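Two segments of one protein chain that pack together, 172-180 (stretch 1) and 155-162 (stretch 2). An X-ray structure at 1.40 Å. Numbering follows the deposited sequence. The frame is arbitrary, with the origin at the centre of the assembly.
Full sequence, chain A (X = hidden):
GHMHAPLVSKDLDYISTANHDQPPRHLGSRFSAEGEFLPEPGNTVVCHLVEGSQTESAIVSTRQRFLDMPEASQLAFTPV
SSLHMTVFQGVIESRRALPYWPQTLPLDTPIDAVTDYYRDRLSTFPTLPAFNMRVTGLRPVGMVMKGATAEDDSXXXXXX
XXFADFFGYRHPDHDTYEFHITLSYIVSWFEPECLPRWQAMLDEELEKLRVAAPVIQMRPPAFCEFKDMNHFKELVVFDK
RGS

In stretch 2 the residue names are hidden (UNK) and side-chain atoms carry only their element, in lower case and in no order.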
# COMPACT_ATOMS: atom_id res chain seq x y z
N PRO A 172 1.77 5.43 -14.98
CA PRO A 172 2.32 6.79 -15.17
C PRO A 172 3.32 7.23 -14.09
O PRO A 172 4.29 7.91 -14.39
CB PRO A 172 1.07 7.68 -15.17
CG PRO A 172 0.03 6.77 -15.78
CD PRO A 172 0.29 5.43 -15.14
N ASP A 173 3.09 6.81 -12.85
CA ASP A 173 3.98 7.21 -11.76
C ASP A 173 5.15 6.23 -11.55
O ASP A 173 5.77 6.25 -10.49
CB ASP A 173 3.19 7.37 -10.45
CG ASP A 173 2.71 6.06 -9.89
OD1 ASP A 173 2.87 5.04 -10.59
OD2 ASP A 173 2.20 6.02 -8.75
N HIS A 174 5.44 5.37 -12.53
CA HIS A 174 6.41 4.28 -12.29
C HIS A 174 7.71 4.77 -11.66
O HIS A 174 8.17 4.19 -10.67
CB HIS A 174 6.70 3.50 -13.57
CG HIS A 174 7.66 2.37 -13.37
ND1 HIS A 174 7.27 1.11 -12.99
CD2 HIS A 174 9.02 2.34 -13.45
CE1 HIS A 174 8.34 0.33 -12.87
NE2 HIS A 174 9.41 1.06 -13.13
N ASP A 175 8.29 5.81 -12.23
CA ASP A 175 9.59 6.29 -11.77
C ASP A 175 9.52 7.23 -10.57
O ASP A 175 10.56 7.53 -9.97
CB ASP A 175 10.33 6.99 -12.91
CG ASP A 175 10.82 6.02 -13.96
OD1 ASP A 175 11.27 4.90 -13.59
OD2 ASP A 175 10.79 6.39 -15.15
N THR A 176 8.32 7.71 -10.24
CA THR A 176 8.12 8.61 -9.10
C THR A 176 7.24 7.97 -8.02
O THR A 176 6.64 8.66 -7.19
CB THR A 176 7.43 9.90 -9.56
OG1 THR A 176 6.25 9.57 -10.31
CG2 THR A 176 8.40 10.73 -10.42
N TYR A 177 7.22 6.66 -8.01
CA TYR A 177 6.35 5.89 -7.12
C TYR A 177 6.59 6.19 -5.64
O TYR A 177 7.74 6.17 -5.19
CB TYR A 177 6.54 4.38 -7.41
CG TYR A 177 5.63 3.51 -6.58
CD1 TYR A 177 4.27 3.42 -6.87
CD2 TYR A 177 6.12 2.81 -5.49
CE1 TYR A 177 3.43 2.65 -6.10
CE2 TYR A 177 5.28 2.03 -4.70
CZ TYR A 177 3.93 1.96 -5.00
OH TYR A 177 3.07 1.20 -4.22
N GLU A 178 5.51 6.44 -4.90
CA GLU A 178 5.61 6.63 -3.46
C GLU A 178 5.34 5.31 -2.71
O GLU A 178 4.20 4.80 -2.69
CB GLU A 178 4.61 7.71 -3.01
CG GLU A 178 4.68 7.99 -1.51
CD GLU A 178 3.75 9.10 -1.10
OE1 GLU A 178 2.52 8.89 -1.13
OE2 GLU A 178 4.25 10.18 -0.73
N PHE A 179 6.39 4.77 -2.11
CA PHE A 179 6.24 3.59 -1.28
C PHE A 179 5.49 3.91 -0.00
O PHE A 179 5.69 4.97 0.59
CB PHE A 179 7.61 2.98 -0.95
CG PHE A 179 8.32 2.42 -2.14
CD1 PHE A 179 8.04 1.14 -2.60
CD2 PHE A 179 9.29 3.18 -2.79
CE1 PHE A 179 8.71 0.64 -3.71
CE2 PHE A 179 9.95 2.67 -3.89
CZ PHE A 179 9.66 1.41 -4.35
N HIS A 180 4.66 2.99 0.44
CA HIS A 180 3.86 3.24 1.63
C HIS A 180 3.33 1.96 2.21
O HIS A 180 3.29 0.92 1.53
CB HIS A 180 2.69 4.17 1.29
CG HIS A 180 1.79 3.63 0.23
ND1 HIS A 180 2.12 3.65 -1.11
CD2 HIS A 180 0.58 3.03 0.31
CE1 HIS A 180 1.15 3.09 -1.81
NE2 HIS A 180 0.19 2.72 -0.98
N UNK A 155 18.17 -0.01 -5.28
CA UNK A 155 17.87 -1.43 -5.33
C UNK A 155 16.38 -1.70 -5.56
O UNK A 155 16.02 -2.49 -6.44
c UNK A 155 20.41 -2.45 -2.59
c UNK A 155 17.89 -3.59 -4.00
c UNK A 155 18.35 -2.13 -4.04
c UNK A 155 19.88 -2.05 -3.93
N UNK A 156 15.52 -1.03 -4.81
CA UNK A 156 14.09 -1.29 -4.99
C UNK A 156 13.62 -0.79 -6.36
O UNK A 156 12.74 -1.39 -6.96
c UNK A 156 11.82 -1.44 -3.81
c UNK A 156 13.22 -0.81 -3.77
c UNK A 156 13.14 0.70 -3.67
N UNK A 157 14.25 0.26 -6.89
CA UNK A 157 13.89 0.71 -8.24
C UNK A 157 14.24 -0.37 -9.26
O UNK A 157 13.54 -0.54 -10.26
c UNK A 157 14.61 2.01 -8.58
N UNK A 158 15.34 -1.09 -9.02
CA UNK A 158 15.71 -2.19 -9.92
C UNK A 158 14.68 -3.31 -9.87
O UNK A 158 14.31 -3.86 -10.90
c UNK A 158 17.12 -2.73 -9.61
c UNK A 158 17.59 -3.81 -11.84
c UNK A 158 17.55 -4.01 -10.33
c UNK A 158 18.90 -4.46 -9.81
N UNK A 159 14.23 -3.67 -8.67
CA UNK A 159 13.13 -4.63 -8.56
C UNK A 159 11.93 -4.20 -9.39
O UNK A 159 11.37 -4.99 -10.12
c UNK A 159 12.70 -4.78 -7.10
n UNK A 159 15.22 -6.45 -4.92
c UNK A 159 14.33 -7.49 -5.06
c UNK A 159 14.75 -5.37 -5.64
c UNK A 159 13.56 -5.68 -6.25
c UNK A 159 14.35 -8.78 -4.51
c UNK A 159 12.23 -7.91 -6.19
c UNK A 159 13.27 -7.03 -5.89
c UNK A 159 12.25 -9.20 -5.64
c UNK A 159 13.32 -9.63 -4.84
N UNK A 160 11.53 -2.94 -9.26
CA UNK A 160 10.33 -2.45 -9.95
C UNK A 160 10.52 -2.41 -11.45
O UNK A 160 9.62 -2.77 -12.19
n UNK A 160 6.54 1.92 -9.61
n UNK A 160 6.14 0.14 -8.20
c UNK A 160 6.98 1.04 -8.71
n UNK A 160 8.26 1.05 -8.36
c UNK A 160 9.19 -1.23 -8.07
c UNK A 160 9.91 -1.08 -9.41
c UNK A 160 8.87 0.11 -7.41
N UNK A 161 11.69 -1.99 -11.91
CA UNK A 161 11.94 -1.97 -13.36
C UNK A 161 11.88 -3.39 -13.90
O UNK A 161 11.38 -3.64 -15.00
o UNK A 161 12.26 0.77 -13.45
c UNK A 161 13.34 0.14 -13.53
o UNK A 161 14.47 0.70 -13.47
c UNK A 161 13.31 -1.37 -13.68
N UNK A 162 12.41 -4.34 -13.12
CA UNK A 162 12.40 -5.72 -13.56
C UNK A 162 10.96 -6.25 -13.57
O UNK A 162 10.54 -6.91 -14.52
c UNK A 162 13.34 -6.59 -12.68
c UNK A 162 13.49 -8.02 -13.25
o UNK A 162 14.63 -5.98 -12.61
O HOH W 1 3.78 2.52 -10.43
O HOH W 2 10.22 2.90 -9.43
O HOH W 3 12.43 3.08 -15.10

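Position 155 carries four side-chain carbons, forked at the first, with one arm two carbons long. Nothing on stretch 1 lies within reach. Branching at CB with unequal arms identifies Ile-155.

Position 156 has three carbons, one bearing the other two. Its CA-to-CB bond points toward stretch 1, and both terminal carbons lie 3.6 Å from CZ of Phe-179. A symmetric fork without heteroatoms is Val-156.

Position 157 has a single carbon, CB, 6.5 Å from CZ of Phe-179 and so out of contact; it is Ala-157. Position 158 has four carbons forked at the second, and its side chain is out of reach of stretch 1; the later fork distinguishes Leu-158 from Ile-155.

Position 159 shows one carbon followed by fused five- and six-membered rings of eight carbons and one nitrogen. This indole defines Trp-159, which makes no contact here; its ring nitrogen is hydrogen-bonded elsewhere in the structure.

Position 160 shows three carbons, a nitrogen, then a carbon carrying two more nitrogens. The planar group lies flat on the ring of Tyr-177, centres 4.0 Å apart and planes at 13°, and one terminal nitrogen is 3.0 Å from O of His-174. A guanidinium ending an unbranched chain can only be Arg-160. NH2 donates that bond at an angle of 168°.

Position 161 has two carbons, the second carrying two oxygens. One oxygen stands 2.9 Å from NE2 of His-174. A carboxylate one carbon beyond CB means Asp-161; NE2 donates to OD1 at 157°, near the plane of the imidazole.

Position 162 has one carbon bearing an oxygen and a carbon, and its CA-to-CB bond points away from stretch 1. This is Thr-162, whose OG1 donates to O of Leu-158 at 2.7 Å, one turn back along the helix.

The contact centres on Arg-160, which has the largest covered area of any residue in the two stretches. Its guanidinium has CB of Tyr-177 over one face and CE1 of His-174 over the opposite face. The tyrosine stack is also an off-centre cation-pi contact, with CZ of Arg-160 31° off the ring normal. Two waters extend the polar network: water 1 joins NH2 of Arg-160 to OD1 of Asp-173, and water 2 joins NE of Arg-160 to O of His-174. The aliphatic part packs too, CD of Arg-160 lying 3.4 Å from CZ of Phe-179. OD1 of Asp-161 and OD1 of Asp-175 approach to 4.2 Å despite like charge; water 3 donates to both.

Stretch 2, residues 155-162: IVALWRDT
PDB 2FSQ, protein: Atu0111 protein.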